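Local coordinates for protein branched-chain alpha-ketoacid decarboxylase (Lactococcus lactis, PDB 2VBF) that probably decarboxylates branched-chain and aromatic alpha-keto acids to aldehydes, using thiamine diphosphate and a magnesium ion as cofactors, at residues Gly425-Ser437 with Leu448-Leu462. Sequence-based numbering, arbitrary orientation.
With MG (magnesium ion), chain E; TPP (thiamine diphosphate), chain F.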
ATOM      1  N   GLY A 425      12.331  -7.821  -0.363  1.00 10.38           N
ATOM      2  CA  GLY A 425      11.507  -8.994  -0.066  1.00 10.30           C
ATOM      3  C   GLY A 425      10.048  -8.749   0.262  1.00 12.20           C
ATOM      4  O   GLY A 425       9.516  -9.331   1.207  1.00 13.11           O
ATOM      5  N   SER A 426       9.396  -7.927  -0.544  1.00 10.41           N
ATOM      6  CA  SER A 426       8.013  -7.533  -0.311  1.00 10.45           C
ATOM      7  C   SER A 426       7.065  -8.439  -1.084  1.00 10.17           C
ATOM      8  O   SER A 426       6.945  -8.320  -2.307  1.00 11.60           O
ATOM      9  CB  SER A 426       7.792  -6.073  -0.718  1.00 10.75           C
ATOM     10  OG  SER A 426       6.520  -5.626  -0.280  1.00 10.66           O
ATOM     11  N   ILE A 427       6.394  -9.352  -0.384  1.00 10.16           N
ATOM     12  CA  ILE A 427       5.545 -10.301  -1.088  1.00 10.40           C
ATOM     13  C   ILE A 427       4.414  -9.579  -1.808  1.00  9.54           C
ATOM     14  O   ILE A 427       3.840  -8.619  -1.281  1.00  9.99           O
ATOM     15  CB  ILE A 427       5.006 -11.471  -0.215  1.00 10.99           C
ATOM     16  CG1 ILE A 427       4.148 -11.006   0.970  1.00 11.74           C
ATOM     17  CG2 ILE A 427       6.173 -12.356   0.265  1.00 11.21           C
ATOM     18  CD1 ILE A 427       3.226 -12.111   1.531  1.00 11.39           C
ATOM     19  N   GLY A 428       4.104 -10.073  -3.008  1.00 11.02           N
ATOM     20  CA  GLY A 428       3.140  -9.459  -3.900  1.00 10.05           C
ATOM     21  C   GLY A 428       3.805  -8.658  -5.001  1.00  9.67           C
ATOM     22  O   GLY A 428       3.229  -8.485  -6.061  1.00 11.19           O
ATOM     23  N   TYR A 429       5.007  -8.145  -4.718  1.00 10.28           N
ATOM     24  CA  TYR A 429       5.806  -7.388  -5.672  1.00  9.95           C
ATOM     25  C   TYR A 429       5.818  -8.009  -7.071  1.00  8.72           C
ATOM     26  O   TYR A 429       5.657  -7.303  -8.070  1.00 10.51           O
ATOM     27  CB  TYR A 429       7.260  -7.246  -5.156  1.00  9.41           C
ATOM     28  CG  TYR A 429       8.248  -6.853  -6.234  1.00 10.36           C
ATOM     29  CD1 TYR A 429       8.348  -5.545  -6.662  1.00 10.21           C
ATOM     30  CD2 TYR A 429       9.071  -7.808  -6.826  1.00 10.59           C
ATOM     31  CE1 TYR A 429       9.257  -5.192  -7.661  1.00 10.50           C
ATOM     32  CE2 TYR A 429       9.975  -7.467  -7.829  1.00 10.55           C
ATOM     33  CZ  TYR A 429      10.048  -6.150  -8.246  1.00  9.91           C
ATOM     34  OH  TYR A 429      10.935  -5.801  -9.250  1.00 12.32           O
ATOM     35  N   THR A 430       6.042  -9.321  -7.133  1.00  9.15           N
ATOM     36  CA  THR A 430       6.372  -9.963  -8.408  1.00  9.61           C
ATOM     37  C   THR A 430       5.276  -9.930  -9.476  1.00 11.02           C
ATOM     38  O   THR A 430       5.587  -9.975 -10.672  1.00 11.21           O
ATOM     39  CB  THR A 430       6.847 -11.424  -8.237  1.00 10.67           C
ATOM     40  OG1 THR A 430       5.863 -12.166  -7.513  1.00 12.44           O
ATOM     41  CG2 THR A 430       8.214 -11.456  -7.525  1.00 10.95           C
ATOM     42  N   PHE A 431       4.016  -9.876  -9.067  1.00  9.38           N
ATOM     43  CA  PHE A 431       2.934  -9.913 -10.038  1.00 10.43           C
ATOM     44  C   PHE A 431       2.890  -8.615 -10.858  1.00 10.57           C
ATOM     45  O   PHE A 431       3.115  -8.651 -12.067  1.00 12.04           O
ATOM     46  CB  PHE A 431       1.590 -10.358  -9.422  1.00 11.19           C
ATOM     47  CG  PHE A 431       0.438 -10.350 -10.408  1.00  9.89           C
ATOM     48  CD1 PHE A 431       0.560 -10.968 -11.662  1.00 11.28           C
ATOM     49  CD2 PHE A 431      -0.760  -9.748 -10.084  1.00 12.12           C
ATOM     50  CE1 PHE A 431      -0.512 -10.942 -12.575  1.00 12.23           C
ATOM     51  CE2 PHE A 431      -1.824  -9.708 -10.999  1.00 10.42           C
ATOM     52  CZ  PHE A 431      -1.696 -10.328 -12.237  1.00 13.26           C
ATOM     53  N   PRO A 432       2.678  -7.443 -10.221  1.00 11.30           N
ATOM     54  CA  PRO A 432       2.794  -6.235 -11.048  1.00 11.65           C
ATOM     55  C   PRO A 432       4.187  -6.057 -11.679  1.00 11.52           C
ATOM     56  O   PRO A 432       4.312  -5.577 -12.814  1.00 11.72           O
ATOM     57  CB  PRO A 432       2.475  -5.096 -10.062  1.00 11.88           C
ATOM     58  CG  PRO A 432       1.760  -5.748  -8.908  1.00 13.52           C
ATOM     59  CD  PRO A 432       2.315  -7.138  -8.825  1.00 12.10           C
ATOM     60  N   ALA A 433       5.236  -6.410 -10.946  1.00 11.18           N
ATOM     61  CA  ALA A 433       6.603  -6.260 -11.467  1.00 11.19           C
ATOM     62  C   ALA A 433       6.821  -7.084 -12.748  1.00 10.63           C
ATOM     63  O   ALA A 433       7.415  -6.598 -13.719  1.00 10.80           O
ATOM     64  CB  ALA A 433       7.629  -6.639 -10.396  1.00 12.03           C
ATOM     65  N   ALA A 434       6.330  -8.324 -12.764  1.00 11.61           N
ATOM     66  CA  ALA A 434       6.418  -9.163 -13.954  1.00 11.60           C
ATOM     67  C   ALA A 434       5.708  -8.527 -15.140  1.00 11.57           C
ATOM     68  O   ALA A 434       6.200  -8.594 -16.275  1.00 12.23           O
ATOM     69  CB  ALA A 434       5.852 -10.547 -13.674  1.00 12.08           C
ATOM     70  N   LEU A 435       4.549  -7.927 -14.888  1.00 10.89           N
ATOM     71  CA  LEU A 435       3.784  -7.261 -15.940  1.00 11.96           C
ATOM     72  C   LEU A 435       4.547  -6.051 -16.451  1.00 11.19           C
ATOM     73  O   LEU A 435       4.609  -5.819 -17.658  1.00 12.82           O
ATOM     74  CB  LEU A 435       2.404  -6.820 -15.459  1.00 12.00           C
ATOM     75  CG  LEU A 435       1.479  -7.940 -14.969  1.00 12.90           C
ATOM     76  CD1 LEU A 435       0.125  -7.362 -14.568  1.00 13.44           C
ATOM     77  CD2 LEU A 435       1.299  -9.032 -16.001  1.00 12.91           C
ATOM     78  N   GLY A 436       5.113  -5.270 -15.539  1.00 10.67           N
ATOM     79  CA  GLY A 436       5.902  -4.093 -15.932  1.00  9.69           C
ATOM     80  C   GLY A 436       7.103  -4.446 -16.797  1.00 12.09           C
ATOM     81  O   GLY A 436       7.369  -3.811 -17.820  1.00 11.81           O
ATOM     82  N   SER A 437       7.837  -5.458 -16.368  1.00 11.80           N
ATOM     83  CA  SER A 437       8.987  -5.960 -17.103  1.00 11.79           C
ATOM     84  C   SER A 437       8.556  -6.517 -18.471  1.00 12.69           C
ATOM     85  O   SER A 437       9.223  -6.280 -19.478  1.00 12.28           O
ATOM     86  CB  SER A 437       9.707  -7.027 -16.285  1.00 11.90           C
ATOM     87  OG  SER A 437      10.868  -7.495 -16.952  1.00 12.13           O
ATOM     88  N   LEU A 448       6.185 -16.134 -14.649  1.00 12.22           N
ATOM     89  CA  LEU A 448       6.017 -15.753 -13.240  1.00 12.40           C
ATOM     90  C   LEU A 448       5.702 -16.948 -12.358  1.00 12.08           C
ATOM     91  O   LEU A 448       4.795 -17.714 -12.658  1.00 13.51           O
ATOM     92  CB  LEU A 448       4.875 -14.746 -13.098  1.00 12.17           C
ATOM     93  CG  LEU A 448       4.469 -14.335 -11.677  1.00 10.84           C
ATOM     94  CD1 LEU A 448       5.634 -13.617 -10.973  1.00 12.19           C
ATOM     95  CD2 LEU A 448       3.222 -13.481 -11.694  1.00 12.99           C
ATOM     96  N   PHE A 449       6.435 -17.056 -11.256  1.00 11.82           N
ATOM     97  CA  PHE A 449       6.149 -18.007 -10.209  1.00 12.36           C
ATOM     98  C   PHE A 449       5.858 -17.222  -8.942  1.00 12.82           C
ATOM     99  O   PHE A 449       6.756 -16.582  -8.377  1.00 12.60           O
ATOM    100  CB  PHE A 449       7.328 -18.948 -10.012  1.00 12.73           C
ATOM    101  CG  PHE A 449       7.646 -19.754 -11.251  1.00 12.07           C
ATOM    102  CD1 PHE A 449       7.005 -20.960 -11.489  1.00 14.49           C
ATOM    103  CD2 PHE A 449       8.532 -19.272 -12.195  1.00 13.84           C
ATOM    104  CE1 PHE A 449       7.269 -21.687 -12.639  1.00 13.68           C
ATOM    105  CE2 PHE A 449       8.800 -20.000 -13.346  1.00 13.54           C
ATOM    106  CZ  PHE A 449       8.164 -21.206 -13.564  1.00 13.67           C
ATOM    107  N   ILE A 450       4.598 -17.266  -8.525  1.00 13.41           N
ATOM    108  CA  ILE A 450       4.123 -16.536  -7.355  1.00 12.07           C
ATOM    109  C   ILE A 450       3.267 -17.452  -6.473  1.00 12.30           C
ATOM    110  O   ILE A 450       2.491 -18.267  -6.977  1.00 11.56           O
ATOM    111  CB  ILE A 450       3.361 -15.252  -7.770  1.00 12.20           C
ATOM    112  CG1 ILE A 450       3.013 -14.407  -6.536  1.00 12.51           C
ATOM    113  CG2 ILE A 450       2.095 -15.571  -8.590  1.00 10.78           C
ATOM    114  CD1 ILE A 450       2.535 -12.995  -6.892  1.00 10.72           C
ATOM    115  N   GLY A 451       3.433 -17.335  -5.158  1.00 12.07           N
ATOM    116  CA  GLY A 451       2.667 -18.121  -4.220  1.00 11.59           C
ATOM    117  C   GLY A 451       1.234 -17.619  -4.091  1.00 11.00           C
ATOM    118  O   GLY A 451       0.927 -16.461  -4.384  1.00 11.41           O
ATOM    119  N   ASP A 452       0.349 -18.507  -3.653  1.00 11.53           N
ATOM    120  CA  ASP A 452      -1.013 -18.131  -3.323  1.00 11.72           C
ATOM    121  C   ASP A 452      -1.106 -16.956  -2.337  1.00 11.14           C
ATOM    122  O   ASP A 452      -1.848 -16.003  -2.573  1.00 13.00           O
ATOM    123  CB  ASP A 452      -1.820 -19.344  -2.808  1.00 11.48           C
ATOM    124  CG  ASP A 452      -1.133 -20.141  -1.682  1.00 12.25           C
ATOM    125  OD1 ASP A 452       0.072 -19.989  -1.365  1.00 11.54           O
ATOM    126  OD2 ASP A 452      -1.838 -20.987  -1.105  1.00 14.26           O
ATOM    127  N   GLY A 453      -0.318 -17.002  -1.277  1.00 10.80           N
ATOM    128  CA  GLY A 453      -0.370 -15.980  -0.243  1.00 11.54           C
ATOM    129  C   GLY A 453       0.074 -14.631  -0.759  1.00 10.76           C
ATOM    130  O   GLY A 453      -0.485 -13.610  -0.371  1.00 13.17           O
ATOM    131  N   SER A 454       1.085 -14.640  -1.635  1.00 10.10           N
ATOM    132  CA  SER A 454       1.647 -13.412  -2.213  1.00 11.62           C
ATOM    133  C   SER A 454       0.754 -12.825  -3.285  1.00 12.31           C
ATOM    134  O   SER A 454       0.586 -11.601  -3.363  1.00 10.45           O
ATOM    135  CB  SER A 454       3.033 -13.694  -2.789  1.00 10.90           C
ATOM    136  OG  SER A 454       3.955 -14.045  -1.768  1.00 11.53           O
ATOM    137  N   LEU A 455       0.166 -13.682  -4.125  1.00 10.61           N
ATOM    138  CA  LEU A 455      -0.795 -13.204  -5.142  1.00 11.58           C
ATOM    139  C   LEU A 455      -1.938 -12.402  -4.519  1.00 10.47           C
ATOM    140  O   LEU A 455      -2.391 -11.435  -5.093  1.00 11.76           O
ATOM    141  CB  LEU A 455      -1.376 -14.366  -5.956  1.00 11.90           C
ATOM    142  CG  LEU A 455      -2.432 -13.952  -6.998  1.00 12.68           C
ATOM    143  CD1 LEU A 455      -1.823 -13.105  -8.134  1.00 13.27           C
ATOM    144  CD2 LEU A 455      -3.151 -15.184  -7.567  1.00 14.54           C
ATOM    145  N   GLN A 456      -2.374 -12.797  -3.322  1.00 10.70           N
ATOM    146  CA  GLN A 456      -3.501 -12.149  -2.682  1.00 10.37           C
ATOM    147  C   GLN A 456      -3.236 -10.658  -2.366  1.00 10.39           C
ATOM    148  O   GLN A 456      -4.171  -9.873  -2.254  1.00 10.73           O
ATOM    149  CB  GLN A 456      -3.904 -12.910  -1.424  1.00 11.45           C
ATOM    150  CG  GLN A 456      -4.464 -14.314  -1.712  1.00 11.05           C
ATOM    151  CD  GLN A 456      -5.344 -14.865  -0.602  1.00 12.09           C
ATOM    152  OE1 GLN A 456      -5.708 -14.152   0.324  1.00 13.12           O
ATOM    153  NE2 GLN A 456      -5.712 -16.153  -0.710  1.00 11.86           N
ATOM    154  N   LEU A 457      -1.972 -10.263  -2.260  1.00  8.47           N
ATOM    155  CA  LEU A 457      -1.649  -8.855  -1.984  1.00 10.00           C
ATOM    156  C   LEU A 457      -1.825  -7.922  -3.189  1.00  9.18           C
ATOM    157  O   LEU A 457      -2.061  -6.720  -3.010  1.00 12.13           O
ATOM    158  CB  LEU A 457      -0.227  -8.670  -1.456  1.00  9.72           C
ATOM    159  CG  LEU A 457       0.040  -9.155  -0.025  1.00  9.87           C
ATOM    160  CD1 LEU A 457       0.496 -10.608  -0.050  1.00 10.53           C
ATOM    161  CD2 LEU A 457       1.066  -8.277   0.708  1.00  9.90           C
ATOM    162  N   THR A 458      -1.691  -8.457  -4.407  1.00 10.17           N
ATOM    163  CA  THR A 458      -1.581  -7.618  -5.623  1.00 10.84           C
ATOM    164  C   THR A 458      -2.409  -8.116  -6.829  1.00 11.13           C
ATOM    165  O   THR A 458      -2.242  -7.619  -7.953  1.00 10.98           O
ATOM    166  CB  THR A 458      -0.093  -7.482  -6.078  1.00  9.91           C
ATOM    167  OG1 THR A 458       0.447  -8.782  -6.337  1.00 10.71           O
ATOM    168  CG2 THR A 458       0.771  -6.750  -5.025  1.00  9.89           C
ATOM    169  N   VAL A 459      -3.358  -9.019  -6.568  1.00 12.77           N
ATOM    170  CA  VAL A 459      -4.173  -9.666  -7.593  1.00 11.86           C
ATOM    171  C   VAL A 459      -4.892  -8.716  -8.560  1.00 13.20           C
ATOM    172  O   VAL A 459      -5.117  -9.072  -9.714  1.00 12.88           O
ATOM    173  CB  VAL A 459      -5.224 -10.616  -6.928  1.00 10.65           C
ATOM    174  CG1 VAL A 459      -6.281  -9.803  -6.209  1.00 10.64           C
ATOM    175  CG2 VAL A 459      -5.860 -11.542  -7.976  1.00 12.93           C
ATOM    176  N   GLN A 460      -5.225  -7.501  -8.119  1.00  9.88           N
ATOM    177  CA  GLN A 460      -6.071  -6.613  -8.929  1.00 11.76           C
ATOM    178  C   GLN A 460      -5.436  -6.151 -10.235  1.00 12.37           C
ATOM    179  O   GLN A 460      -6.164  -5.672 -11.123  1.00 13.50           O
ATOM    180  CB  GLN A 460      -6.622  -5.422  -8.135  1.00 12.56           C
ATOM    181  CG  GLN A 460      -5.594  -4.625  -7.352  1.00 10.71           C
ATOM    182  CD  GLN A 460      -5.423  -5.158  -5.949  1.00 11.41           C
ATOM    183  OE1 GLN A 460      -4.514  -5.951  -5.668  1.00 13.06           O
ATOM    184  NE2 GLN A 460      -6.329  -4.773  -5.072  1.00 10.53           N
ATOM    185  N   GLU A 461      -4.117  -6.309 -10.404  1.00 12.72           N
ATOM    186  CA  GLU A 461      -3.496  -5.944 -11.698  1.00 12.90           C
ATOM    187  C   GLU A 461      -3.772  -6.972 -12.809  1.00 11.96           C
ATOM    188  O   GLU A 461      -3.358  -6.789 -13.954  1.00 13.88           O
ATOM    189  CB  GLU A 461      -1.998  -5.684 -11.575  1.00 12.99           C
ATOM    190  CG  GLU A 461      -1.624  -4.536 -10.614  1.00 14.57           C
ATOM    191  CD  GLU A 461      -2.502  -3.307 -10.721  1.00 15.05           C
ATOM    192  OE1 GLU A 461      -2.654  -2.788 -11.844  1.00 15.68           O
ATOM    193  OE2 GLU A 461      -3.045  -2.850  -9.680  1.00 12.49           O
ATOM    194  N   LEU A 462      -4.469  -8.055 -12.473  1.00 14.04           N
ATOM    195  CA  LEU A 462      -5.027  -8.946 -13.489  1.00 14.54           C
ATOM    196  C   LEU A 462      -5.833  -8.138 -14.532  1.00 13.05           C
ATOM    197  O   LEU A 462      -5.736  -8.407 -15.725  1.00 14.14           O
ATOM    198  CB  LEU A 462      -5.892 -10.015 -12.808  1.00 16.57           C
ATOM    199  CG  LEU A 462      -6.257 -11.336 -13.471  1.00 18.34           C
ATOM    200  CD1 LEU A 462      -5.170 -11.887 -14.362  1.00 18.60           C
ATOM    201  CD2 LEU A 462      -6.620 -12.341 -12.372  1.00 18.25           C
TER
HETATM  202 MG    MG E1550       1.734 -20.506  -0.439  1.00 12.87          MG
HETATM  203  N1' TPP F1551       4.327  -8.802   4.069  1.00 11.52           N
HETATM  204  C2' TPP F1551       5.065  -8.283   3.038  1.00 12.26           C
HETATM  205  CM2 TPP F1551       4.557  -7.065   2.319  1.00 11.19           C
HETATM  206  N3' TPP F1551       6.254  -8.878   2.696  1.00 11.29           N
HETATM  207  C4' TPP F1551       6.715  -9.985   3.376  1.00 11.75           C
HETATM  208  N4' TPP F1551       7.866 -10.509   3.023  1.00 10.13           N
HETATM  209  C5' TPP F1551       5.956 -10.538   4.413  1.00 12.35           C
HETATM  210  C6' TPP F1551       4.755  -9.935   4.762  1.00 12.21           C
HETATM  211  C7' TPP F1551       6.414 -11.771   5.158  1.00 13.32           C
HETATM  212  N3  TPP F1551       6.402 -12.964   4.316  1.00 13.38           N
HETATM  213  C2  TPP F1551       7.478 -13.505   3.637  1.00 16.74           C
HETATM  214  S1  TPP F1551       7.181 -14.846   2.782  1.00 15.66           S
HETATM  215  C5  TPP F1551       5.640 -14.821   3.286  1.00 14.15           C
HETATM  216  C4  TPP F1551       5.313 -13.755   4.125  1.00 14.36           C
HETATM  217  CM4 TPP F1551       3.958 -13.510   4.730  1.00 13.96           C
HETATM  218  C6  TPP F1551       4.730 -15.942   2.827  1.00 13.99           C
HETATM  219  C7  TPP F1551       4.564 -16.051   1.319  1.00 13.21           C
HETATM  220  O7  TPP F1551       3.673 -17.118   1.101  1.00 13.65           O
HETATM  221  PA  TPP F1551       3.360 -17.671  -0.362  1.00 12.75           P
HETATM  222  O1A TPP F1551       3.298 -16.548  -1.373  1.00 13.29           O
HETATM  223  O2A TPP F1551       2.061 -18.451  -0.291  1.00 11.02           O
HETATM  224  O3A TPP F1551       4.677 -18.549  -0.695  1.00 11.54           O
HETATM  225  PB  TPP F1551       4.942 -20.117  -0.364  1.00 13.16           P
HETATM  226  O1B TPP F1551       6.159 -20.151   0.516  1.00 13.07           O
HETATM  227  O2B TPP F1551       5.249 -20.754  -1.690  1.00 12.24           O
HETATM  228  O3B TPP F1551       3.733 -20.735   0.281  1.00 12.75           O
HETATM  229  O   HOH W   1       2.586 -20.617  -2.374  1.00  9.21           O
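Phe431 drives its ring from helix 430-437 into the angle between Leu448 and Ile450 of strand 448-451 and the backbone from Thr458 to Leu462. Its CB lies 3.6 Å from Thr458 OG1 and touches Ile450 CD1. With CG anti to the backbone N (chi1 178°), the ring leaves its own helix: CD1 packs on Leu448 CD2, and CD2 meets Thr458 O edge-on at 3.4 Å. CE2 approaches the backbone of Val459 and Leu462, CZ reaches Leu462 CB, and Leu455 CD1 covers one face. With an alanine here, a gap would probably open between strand and helix, leaving Leu448, Leu455 and Leu462 without their common partner.

Thr458 OG1 donates a 2.8 Å hydrogen bond to Gly428 O, arriving 16° from the carbonyl plane. A CB at Gly428 would run into Leu457 CB and Thr458 CG2, and at its positive phi also into the carbonyl of Ile427, explaining the glycine. Ile427 CD1 presses tightly on Leu457 CD1, 3.5 Å away, while CG1 lies against the thiamine diphosphate pyrimidine and CG2 against thiazolium S1, probably helping hold the V conformation, as in related enzymes. Ser454 OG, 3.2 Å from Ile427 CB, donates to TPP O1A; Gly425 O accepts from N4'. Gly451-Asp452-Gly453 opens the GDG...NN cofactor motif, Asp452 OD1 and the closing Asn479 binding magnesium with Gly481.

Helix 430-437 runs nearly antiparallel (167°) to strand 448-451, which lies between strands 394-398 and 473-478 in the parallel sheet of the C-terminal cofactor-binding domain; helix 72-86 flanks Pro432 and Thr458, and helix 506-509 backs Leu455 and Leu462.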